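Local structure of alpha-galactosidase (Thermus thermophilus, 6LCJ) at residues R229-A235 / Y298-D304; T387-L391 / R460-F466; D110-V115 / G130-F134. The protein probably hydrolyses terminal alpha-linked galactose residues from galactosides such as stachyose, working as a thermostable hexamer. Residues are numbered along the deposited sequence.

Contact 1. Residues R229-A235 / Y298-D304; sequences RAGLWFA and YDYLKLD
Strands 229-234 and 298-303, parallel neighbours in the TIM barrel, have axes that approach to 4.7 Å and cross at -23°. Pairing is regular from G231/Y300 to F234/L303: L232 N donates to Y300 O (3.0 Å), K302 N to L232 O (2.8 Å), F234 N to K302 O (2.8 Å) and D304 N to F234 O (2.7 Å). Before it, D299 (-125/15) breaks the extended run; D299 N (3.3 Å) and Y300 N (3.4 Å) bond weakly to A230 O. R229 (m, chi3 p) forms a salt bridge, NE to D299 OD2 3.2 Å, and NH2 donates to D299 O (3.2 Å). Y298 (m) turns a ring face to L232 CB, a CH-pi contact. L232 (t, p), F234, L301 and L303 (both m, t) share one face; F234 CE1 meets L301 CD2 at 4.0 Å. Y300 (t, chi2 -72°), its end leading away, shares the other with W233 and K302. W233 (t, chi2 95°) donates NE1 to D304 OD2 (2.8 Å); all-t K302 sets CD 3.7 Å from W233 CD1 and salt-bridges D196. L232 reaches M216 of helix 216-224, L301 and F234 pack on A293 of helix 280-296, and strands 192-195 and 335-338 flank the pair.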
loop_
_atom_site.group_PDB
_atom_site.type_symbol
_atom_site.label_atom_id
_atom_site.label_comp_id
_atom_site.label_asym_id
_atom_site.label_seq_id
_atom_site.Cartn_x
_atom_site.Cartn_y
_atom_site.Cartn_z
ATOM N N ARG E 229 6.571 15.077 -59.418
ATOM C CA ARG E 229 5.378 15.327 -58.627
ATOM C C ARG E 229 5.768 15.851 -57.253
ATOM O O ARG E 229 6.808 15.487 -56.696
ATOM C CB ARG E 229 4.560 14.050 -58.466
ATOM C CG ARG E 229 4.031 13.466 -59.754
ATOM C CD ARG E 229 3.548 12.038 -59.524
ATOM N NE ARG E 229 2.405 12.006 -58.621
ATOM C CZ ARG E 229 1.679 10.919 -58.387
ATOM N NH1 ARG E 229 1.970 9.776 -58.991
ATOM N NH2 ARG E 229 0.652 10.981 -57.552
ATOM N N ALA E 230 4.913 16.699 -56.699
ATOM C CA ALA E 230 5.169 17.345 -55.423
ATOM C C ALA E 230 4.405 16.634 -54.307
ATOM O O ALA E 230 3.222 16.320 -54.463
ATOM C CB ALA E 230 4.782 18.821 -55.495
ATOM N N GLY E 231 5.082 16.392 -53.188
ATOM C CA GLY E 231 4.507 15.660 -52.068
ATOM C C GLY E 231 4.534 16.504 -50.809
ATOM O O GLY E 231 5.482 17.263 -50.590
ATOM N N LEU E 232 3.483 16.376 -49.987
ATOM C CA LEU E 232 3.364 17.148 -48.758
ATOM C C LEU E 232 2.822 16.264 -47.636
ATOM O O LEU E 232 2.052 15.325 -47.872
ATOM C CB LEU E 232 2.469 18.378 -48.974
ATOM C CG LEU E 232 2.421 19.519 -47.949
ATOM C CD1 LEU E 232 3.748 20.235 -47.815
ATOM C CD2 LEU E 232 1.338 20.516 -48.346
ATOM N N TRP E 233 3.230 16.595 -46.408
ATOM C CA TRP E 233 2.956 15.842 -45.190
ATOM C C TRP E 233 1.950 16.583 -44.314
ATOM O O TRP E 233 2.100 17.784 -44.079
ATOM C CB TRP E 233 4.266 15.651 -44.407
ATOM C CG TRP E 233 4.178 15.019 -43.036
ATOM C CD1 TRP E 233 4.341 13.695 -42.737
ATOM C CD2 TRP E 233 3.950 15.683 -41.785
ATOM N NE1 TRP E 233 4.230 13.495 -41.383
ATOM C CE2 TRP E 233 3.982 14.698 -40.776
ATOM C CE3 TRP E 233 3.721 17.012 -41.418
ATOM C CZ2 TRP E 233 3.785 15.001 -39.426
ATOM C CZ3 TRP E 233 3.528 17.311 -40.067
ATOM C CH2 TRP E 233 3.558 16.308 -39.097
ATOM N N PHE E 234 0.955 15.861 -43.791
ATOM C CA PHE E 234 0.047 16.396 -42.775
ATOM C C PHE E 234 -0.134 15.394 -41.641
ATOM O O PHE E 234 0.042 14.191 -41.821
ATOM C CB PHE E 234 -1.349 16.717 -43.334
ATOM C CG PHE E 234 -1.345 17.691 -44.456
ATOM C CD1 PHE E 234 -1.212 17.253 -45.768
ATOM C CD2 PHE E 234 -1.489 19.048 -44.211
ATOM C CE1 PHE E 234 -1.198 18.148 -46.815
ATOM C CE2 PHE E 234 -1.487 19.962 -45.252
ATOM C CZ PHE E 234 -1.341 19.508 -46.562
ATOM N N ALA E 235 -0.525 15.905 -40.468
ATOM C CA ALA E 235 -1.052 15.103 -39.358
ATOM C C ALA E 235 -2.434 15.666 -39.052
ATOM O O ALA E 235 -2.619 16.382 -38.058
ATOM C CB ALA E 235 -0.145 15.142 -38.125
ATOM N N TYR E 298 0.260 19.847 -55.012
ATOM C CA TYR E 298 0.691 18.548 -54.503
ATOM C C TYR E 298 -0.345 17.484 -54.826
ATOM O O TYR E 298 -1.531 17.673 -54.544
ATOM C CB TYR E 298 0.914 18.617 -52.992
ATOM C CG TYR E 298 1.918 19.667 -52.604
ATOM C CD1 TYR E 298 1.543 20.999 -52.467
ATOM C CD2 TYR E 298 3.251 19.339 -52.407
ATOM C CE1 TYR E 298 2.462 21.960 -52.129
ATOM C CE2 TYR E 298 4.175 20.300 -52.057
ATOM C CZ TYR E 298 3.775 21.603 -51.927
ATOM O OH TYR E 298 4.689 22.557 -51.581
ATOM N N ASP E 299 0.093 16.358 -55.401
ATOM C CA ASP E 299 -0.797 15.215 -55.618
ATOM C C ASP E 299 -0.257 13.920 -55.002
ATOM O O ASP E 299 -0.728 12.831 -55.340
ATOM C CB ASP E 299 -1.067 15.021 -57.109
ATOM C CG ASP E 299 0.202 14.759 -57.901
ATOM O OD1 ASP E 299 1.300 15.088 -57.407
ATOM O OD2 ASP E 299 0.094 14.230 -59.029
ATOM N N TYR E 300 0.736 14.019 -54.124
ATOM C CA TYR E 300 1.193 12.917 -53.287
ATOM C C TYR E 300 1.159 13.430 -51.853
ATOM O O TYR E 300 1.806 14.432 -51.538
ATOM C CB TYR E 300 2.602 12.461 -53.710
ATOM C CG TYR E 300 3.221 11.320 -52.918
ATOM C CD1 TYR E 300 3.663 11.503 -51.612
ATOM C CD2 TYR E 300 3.400 10.065 -53.496
ATOM C CE1 TYR E 300 4.240 10.468 -50.897
ATOM C CE2 TYR E 300 3.983 9.016 -52.791
ATOM C CZ TYR E 300 4.402 9.228 -51.497
ATOM O OH TYR E 300 4.966 8.199 -50.791
ATOM N N LEU E 301 0.364 12.791 -51.000
ATOM C CA LEU E 301 0.145 13.284 -49.643
ATOM C C LEU E 301 0.502 12.213 -48.626
ATOM O O LEU E 301 0.067 11.063 -48.748
ATOM C CB LEU E 301 -1.302 13.724 -49.443
ATOM C CG LEU E 301 -1.780 14.815 -50.399
ATOM C CD1 LEU E 301 -3.268 15.123 -50.154
ATOM C CD2 LEU E 301 -0.905 16.057 -50.237
ATOM N N LYS E 302 1.303 12.588 -47.640
ATOM C CA LYS E 302 1.647 11.704 -46.534
ATOM C C LYS E 302 0.807 12.131 -45.339
ATOM O O LYS E 302 1.049 13.180 -44.729
ATOM C CB LYS E 302 3.143 11.749 -46.228
ATOM C CG LYS E 302 3.601 10.788 -45.133
ATOM C CD LYS E 302 5.127 10.811 -44.994
ATOM C CE LYS E 302 5.624 10.111 -43.723
ATOM N NZ LYS E 302 7.126 10.175 -43.584
ATOM N N LEU E 303 -0.202 11.334 -45.036
ATOM C CA LEU E 303 -1.124 11.615 -43.952
ATOM C C LEU E 303 -0.655 10.806 -42.759
ATOM O O LEU E 303 -0.609 9.574 -42.819
ATOM C CB LEU E 303 -2.555 11.257 -44.359
ATOM C CG LEU E 303 -2.991 11.943 -45.659
ATOM C CD1 LEU E 303 -4.436 11.582 -46.041
ATOM C CD2 LEU E 303 -2.819 13.462 -45.530
ATOM N N ASP E 304 -0.275 11.495 -41.699
ATOM C CA ASP E 304 0.469 10.896 -40.612
ATOM C C ASP E 304 -0.341 10.958 -39.327
ATOM O O ASP E 304 -1.302 11.725 -39.217
ATOM C CB ASP E 304 1.805 11.610 -40.418
ATOM C CG ASP E 304 2.892 10.699 -39.859
ATOM O OD1 ASP E 304 2.595 9.591 -39.336
ATOM O OD2 ASP E 304 4.064 11.122 -39.949
#

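Contact 2. Residues T387-L391 / R460-F466; sequences TLHRL and RLGPYRF
R460 makes the central polar link: its NH2 donates to L388 O (3.1 Å), at the end of helix 380-388, and also to P463 O (2.9 Å) in its own segment, while NE donates to G462 O (3.3 Å). The side chain reaches this point by being extended beyond chi1 (-143°, chi2 and chi3 both t). A second hydrogen bond joins H389 NE2 and Y464 OH (3.1 Å); H389 is m with chi2 82°, its ND1 is hydrogen-bonded to R385 O, and the two rings stand obliquely, centroids 5.7 Å apart. Segment 460-466 spans the tight turn of a beta hairpin, with the ends of its two strands, closed by L461 N to R465 O (2.8 Å) and G462 N to R465 O (3.2 Å), with P463 and Y464 at its tip. The hairpin belongs to the small C-terminal antiparallel sheet and docks against the end of helix 380-388 in the barrel, where R390 N bonds to T387 O (2.9 Å) as the chain leaves the helix. The closest CA atoms, L388 and Y464, are 7.5 Å apart, so the backbones do not pair, and side chains of 460-466 reach across. L391 (m, t) lays CD1 over one face of the R460 guanidinium, 3.5 Å from NH1, and 3.8 Å from F466 CZ. L388 CD2 meets F466 CE1 at 3.7 Å, and the F466 ring (chi1 m) also packs edge-to-face with F427 of helix 415-428.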
loop_
_atom_site.group_PDB
_atom_site.type_symbol
_atom_site.label_atom_id
_atom_site.label_comp_id
_atom_site.label_asym_id
_atom_site.label_seq_id
_atom_site.Cartn_x
_atom_site.Cartn_y
_atom_site.Cartn_z
ATOM N N THR E 387 7.652 -4.626 -40.231
ATOM C CA THR E 387 7.452 -4.723 -41.673
ATOM C C THR E 387 7.515 -6.170 -42.145
ATOM O O THR E 387 6.647 -6.630 -42.899
ATOM C CB THR E 387 8.508 -3.887 -42.385
ATOM O OG1 THR E 387 8.326 -2.513 -42.051
ATOM C CG2 THR E 387 8.434 -4.079 -43.903
ATOM N N LEU E 388 8.531 -6.911 -41.703
ATOM C CA LEU E 388 8.666 -8.300 -42.119
ATOM C C LEU E 388 7.411 -9.121 -41.839
ATOM O O LEU E 388 7.143 -10.099 -42.549
ATOM C CB LEU E 388 9.871 -8.939 -41.430
ATOM C CG LEU E 388 11.217 -8.650 -42.085
ATOM C CD1 LEU E 388 12.369 -8.902 -41.124
ATOM C CD2 LEU E 388 11.357 -9.473 -43.357
ATOM N N HIS E 389 6.623 -8.754 -40.828
ATOM C CA HIS E 389 5.434 -9.528 -40.488
ATOM C C HIS E 389 4.166 -8.937 -41.073
ATOM O O HIS E 389 3.068 -9.383 -40.730
ATOM C CB HIS E 389 5.284 -9.662 -38.976
ATOM C CG HIS E 389 6.409 -10.399 -38.329
ATOM N ND1 HIS E 389 7.609 -9.797 -38.013
ATOM C CD2 HIS E 389 6.524 -11.692 -37.955
ATOM C CE1 HIS E 389 8.412 -10.686 -37.459
ATOM N NE2 HIS E 389 7.777 -11.843 -37.411
ATOM N N ARG E 390 4.288 -7.941 -41.945
ATOM C CA ARG E 390 3.127 -7.356 -42.592
ATOM C C ARG E 390 3.234 -7.382 -44.112
ATOM O O ARG E 390 2.449 -6.699 -44.787
ATOM C CB ARG E 390 2.913 -5.930 -42.075
ATOM C CG ARG E 390 2.325 -5.900 -40.677
ATOM C CD ARG E 390 2.263 -4.492 -40.119
ATOM N NE ARG E 390 1.382 -4.404 -38.958
ATOM C CZ ARG E 390 1.531 -3.509 -37.989
ATOM N NH1 ARG E 390 2.526 -2.631 -38.059
ATOM N NH2 ARG E 390 0.690 -3.478 -36.959
ATOM N N LEU E 391 4.172 -8.160 -44.670
ATOM C CA LEU E 391 4.366 -8.147 -46.117
ATOM C C LEU E 391 3.203 -8.794 -46.861
ATOM O O LEU E 391 2.984 -8.461 -48.029
ATOM C CB LEU E 391 5.683 -8.824 -46.478
ATOM C CG LEU E 391 6.934 -8.079 -46.007
ATOM C CD1 LEU E 391 8.166 -8.899 -46.239
ATOM C CD2 LEU E 391 7.047 -6.745 -46.730
ATOM N N ARG E 460 10.749 -14.805 -51.946
ATOM C CA ARG E 460 10.780 -15.231 -50.552
ATOM C C ARG E 460 11.012 -16.732 -50.466
ATOM O O ARG E 460 10.278 -17.519 -51.071
ATOM C CB ARG E 460 9.490 -14.863 -49.823
ATOM C CG ARG E 460 9.732 -14.424 -48.376
ATOM C CD ARG E 460 8.442 -14.008 -47.689
ATOM N NE ARG E 460 8.681 -13.614 -46.309
ATOM C CZ ARG E 460 7.922 -12.743 -45.649
ATOM N NH1 ARG E 460 6.881 -12.190 -46.260
ATOM N NH2 ARG E 460 8.204 -12.417 -44.387
ATOM N N LEU E 461 12.035 -17.123 -49.714
ATOM C CA LEU E 461 12.349 -18.527 -49.507
ATOM C C LEU E 461 11.786 -19.060 -48.207
ATOM O O LEU E 461 11.554 -20.266 -48.089
ATOM C CB LEU E 461 13.864 -18.732 -49.527
ATOM C CG LEU E 461 14.520 -18.049 -50.728
ATOM C CD1 LEU E 461 16.034 -18.052 -50.606
ATOM C CD2 LEU E 461 14.065 -18.705 -52.027
ATOM N N GLY E 462 11.564 -18.179 -47.241
ATOM C CA GLY E 462 10.988 -18.532 -45.969
ATOM C C GLY E 462 10.550 -17.275 -45.257
ATOM O O GLY E 462 10.654 -16.168 -45.794
ATOM N N PRO E 463 10.058 -17.419 -44.027
ATOM C CA PRO E 463 9.591 -16.236 -43.276
ATOM C C PRO E 463 10.627 -15.123 -43.143
ATOM O O PRO E 463 10.254 -13.943 -43.115
ATOM C CB PRO E 463 9.219 -16.829 -41.909
ATOM C CG PRO E 463 8.884 -18.272 -42.209
ATOM C CD PRO E 463 9.806 -18.683 -43.313
ATOM N N TYR E 464 11.918 -15.453 -43.067
ATOM C CA TYR E 464 12.950 -14.444 -42.861
ATOM C C TYR E 464 14.079 -14.566 -43.874
ATOM O O TYR E 464 15.146 -13.974 -43.684
ATOM C CB TYR E 464 13.486 -14.526 -41.432
ATOM C CG TYR E 464 12.353 -14.544 -40.446
ATOM C CD1 TYR E 464 11.504 -13.443 -40.319
ATOM C CD2 TYR E 464 12.086 -15.672 -39.684
ATOM C CE1 TYR E 464 10.438 -13.454 -39.436
ATOM C CE2 TYR E 464 11.026 -15.695 -38.791
ATOM C CZ TYR E 464 10.198 -14.587 -38.672
ATOM O OH TYR E 464 9.137 -14.609 -37.785
ATOM N N ARG E 465 13.861 -15.305 -44.954
ATOM C CA ARG E 465 14.885 -15.522 -45.962
ATOM C C ARG E 465 14.345 -15.084 -47.309
ATOM O O ARG E 465 13.312 -15.581 -47.762
ATOM C CB ARG E 465 15.318 -16.986 -45.997
ATOM C CG ARG E 465 15.461 -17.630 -44.618
ATOM C CD ARG E 465 16.599 -18.653 -44.587
ATOM N NE ARG E 465 16.892 -19.212 -45.909
ATOM C CZ ARG E 465 16.141 -20.120 -46.532
ATOM N NH1 ARG E 465 15.033 -20.580 -45.951
ATOM N NH2 ARG E 465 16.492 -20.556 -47.741
ATOM N N PHE E 466 15.036 -14.151 -47.937
ATOM C CA PHE E 466 14.697 -13.719 -49.277
ATOM C C PHE E 466 15.882 -13.983 -50.186
ATOM O O PHE E 466 17.022 -14.131 -49.735
ATOM C CB PHE E 466 14.321 -12.236 -49.307
ATOM C CG PHE E 466 13.156 -11.896 -48.424
ATOM C CD1 PHE E 466 13.282 -11.923 -47.042
ATOM C CD2 PHE E 466 11.936 -11.554 -48.974
ATOM C CE1 PHE E 466 12.213 -11.632 -46.230
ATOM C CE2 PHE E 466 10.867 -11.247 -48.162
ATOM C CZ PHE E 466 11.003 -11.292 -46.787
#

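Contact 3. Residues D110-V115 / G130-F134; sequences DLGARV and GGAWF
D110, in the loop ahead of strand 113-117, points its CA-to-CB bond at the other segment and, with chi1 m, brings OD2 to A132 N (3.0 Å, nearly linear), the one hydrogen bond across the pair. The carboxylate lies against G131, OD2 to CA 3.3 Å; a CB on this fully extended residue (173/-173) would strike OD2. G112, at phi 85°, turns the chain into the strand. A113 then directs CB toward W133, 3.8 Å from CH2. R114 points away, its guanidinium salt-bridged to E315 and D79, but its carbonyl O lies 4.0 Å from W133 CH2, near the plane of the indole. V115 (t) adds CG2, 3.8 Å from W133 CZ3. W133 itself is m with chi2 88°, which carries its six-membered ring across to the first strand, while NE1 bonds to G31 O. The axes of 113-115 and 132-134 come within 10.6 Å and cross at -41°: the strands belong to the two facing antiparallel sheets of the N-terminal beta-sandwich and pack face to face. The chemistry divides accordingly: here the two strands meet through apolar contacts of A113 and V115 with W133, whereas at the more exposed end a carboxylate satisfies a backbone NH.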
loop_
_atom_site.group_PDB
_atom_site.type_symbol
_atom_site.label_atom_id
_atom_site.label_comp_id
_atom_site.label_asym_id
_atom_site.label_seq_id
_atom_site.Cartn_x
_atom_site.Cartn_y
_atom_site.Cartn_z
ATOM N N ASP E 110 -14.253 -7.595 -40.874
ATOM C CA ASP E 110 -14.868 -6.294 -40.645
ATOM C C ASP E 110 -14.024 -5.482 -39.658
ATOM O O ASP E 110 -13.037 -5.964 -39.094
ATOM C CB ASP E 110 -16.301 -6.436 -40.102
ATOM C CG ASP E 110 -17.229 -7.150 -41.069
ATOM O OD1 ASP E 110 -17.449 -6.638 -42.194
ATOM O OD2 ASP E 110 -17.756 -8.224 -40.699
ATOM N N LEU E 111 -14.475 -4.256 -39.407
ATOM C CA LEU E 111 -13.800 -3.301 -38.537
ATOM C C LEU E 111 -13.974 -3.629 -37.058
ATOM O O LEU E 111 -14.995 -4.176 -36.634
ATOM C CB LEU E 111 -14.360 -1.893 -38.757
ATOM C CG LEU E 111 -14.224 -1.243 -40.120
ATOM C CD1 LEU E 111 -15.274 -0.145 -40.280
ATOM C CD2 LEU E 111 -12.819 -0.684 -40.284
ATOM N N GLY E 112 -12.986 -3.230 -36.263
ATOM C CA GLY E 112 -13.174 -3.120 -34.829
ATOM C C GLY E 112 -12.973 -4.388 -34.037
ATOM O O GLY E 112 -13.559 -4.527 -32.963
ATOM N N ALA E 113 -12.151 -5.316 -34.525
ATOM C CA ALA E 113 -11.941 -6.596 -33.871
ATOM C C ALA E 113 -10.561 -6.683 -33.220
ATOM O O ALA E 113 -9.594 -6.053 -33.662
ATOM C CB ALA E 113 -12.117 -7.743 -34.865
ATOM N N ARG E 114 -10.487 -7.470 -32.150
ATOM C CA ARG E 114 -9.237 -7.842 -31.512
ATOM C C ARG E 114 -9.198 -9.357 -31.372
ATOM O O ARG E 114 -10.232 -10.023 -31.410
ATOM C CB ARG E 114 -9.090 -7.179 -30.153
ATOM C CG ARG E 114 -9.068 -5.666 -30.192
ATOM C CD ARG E 114 -8.927 -5.175 -28.793
ATOM N NE ARG E 114 -8.940 -3.729 -28.636
ATOM C CZ ARG E 114 -9.986 -3.031 -28.203
ATOM N NH1 ARG E 114 -11.140 -3.636 -27.922
ATOM N NH2 ARG E 114 -9.880 -1.720 -28.069
ATOM N N VAL E 115 -7.996 -9.912 -31.223
ATOM C CA VAL E 115 -7.829 -11.363 -31.149
ATOM C C VAL E 115 -6.896 -11.700 -29.997
ATOM O O VAL E 115 -5.766 -11.203 -29.940
ATOM C CB VAL E 115 -7.304 -11.965 -32.463
ATOM C CG1 VAL E 115 -7.026 -13.445 -32.277
ATOM C CG2 VAL E 115 -8.319 -11.751 -33.573
ATOM N N GLY E 130 -21.007 -7.018 -34.256
ATOM C CA GLY E 130 -20.399 -8.273 -34.685
ATOM C C GLY E 130 -19.837 -8.277 -36.092
ATOM O O GLY E 130 -19.706 -7.224 -36.726
ATOM N N GLY E 131 -19.491 -9.450 -36.603
ATOM C CA GLY E 131 -18.947 -9.499 -37.943
ATOM C C GLY E 131 -18.454 -10.884 -38.281
ATOM O O GLY E 131 -18.644 -11.846 -37.528
ATOM N N ALA E 132 -17.812 -10.961 -39.444
ATOM C CA ALA E 132 -17.328 -12.208 -40.003
ATOM C C ALA E 132 -15.849 -12.392 -39.690
ATOM O O ALA E 132 -15.155 -11.468 -39.252
ATOM C CB ALA E 132 -17.554 -12.247 -41.519
ATOM N N TRP E 133 -15.368 -13.606 -39.965
ATOM C CA TRP E 133 -14.017 -14.019 -39.638
ATOM C C TRP E 133 -13.530 -14.973 -40.706
ATOM O O TRP E 133 -14.305 -15.754 -41.254
ATOM C CB TRP E 133 -13.928 -14.742 -38.291
ATOM C CG TRP E 133 -14.381 -13.952 -37.128
ATOM C CD1 TRP E 133 -15.654 -13.867 -36.646
ATOM C CD2 TRP E 133 -13.566 -13.135 -36.275
ATOM N NE1 TRP E 133 -15.680 -13.047 -35.548
ATOM C CE2 TRP E 133 -14.411 -12.586 -35.299
ATOM C CE3 TRP E 133 -12.207 -12.819 -36.246
ATOM C CZ2 TRP E 133 -13.940 -11.732 -34.296
ATOM C CZ3 TRP E 133 -11.742 -11.963 -35.250
ATOM C CH2 TRP E 133 -12.609 -11.428 -34.297
ATOM N N PHE E 134 -12.237 -14.915 -40.981
ATOM C CA PHE E 134 -11.575 -15.914 -41.794
ATOM C C PHE E 134 -10.820 -16.827 -40.850
ATOM O O PHE E 134 -10.129 -16.344 -39.946
ATOM C CB PHE E 134 -10.620 -15.282 -42.805
ATOM C CG PHE E 134 -9.948 -16.285 -43.689
ATOM C CD1 PHE E 134 -10.704 -17.137 -44.478
ATOM C CD2 PHE E 134 -8.573 -16.395 -43.717
ATOM C CE1 PHE E 134 -10.104 -18.077 -45.289
ATOM C CE2 PHE E 134 -7.957 -17.338 -44.518
ATOM C CZ PHE E 134 -8.732 -18.183 -45.316
#

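In the fold
The three contacts sample the barrel, its junction with the C-terminal sheet, and the N-terminal sandwich. None touches another. Contact 1 and contact 2 have centres 29 Å apart and nearest atoms about 12 Å apart, and fall on opposite sides of the chain's centre. Contact 1 and contact 3 have centres 31 Å apart and nearest atoms about 16 Å apart. Contact 2 and contact 3 have centres 25 Å apart and nearest atoms about 11 Å apart. Sandwich elements link the first two: W53 touches D304, while strand 56-59 meets contact 2 through A56 and W58. Helix 140-149 borders both F134 and R460. In TIM-barrel glycosidases the active site opens at the C-terminal strand ends, where D304 lies; this apo chain contains no sugar.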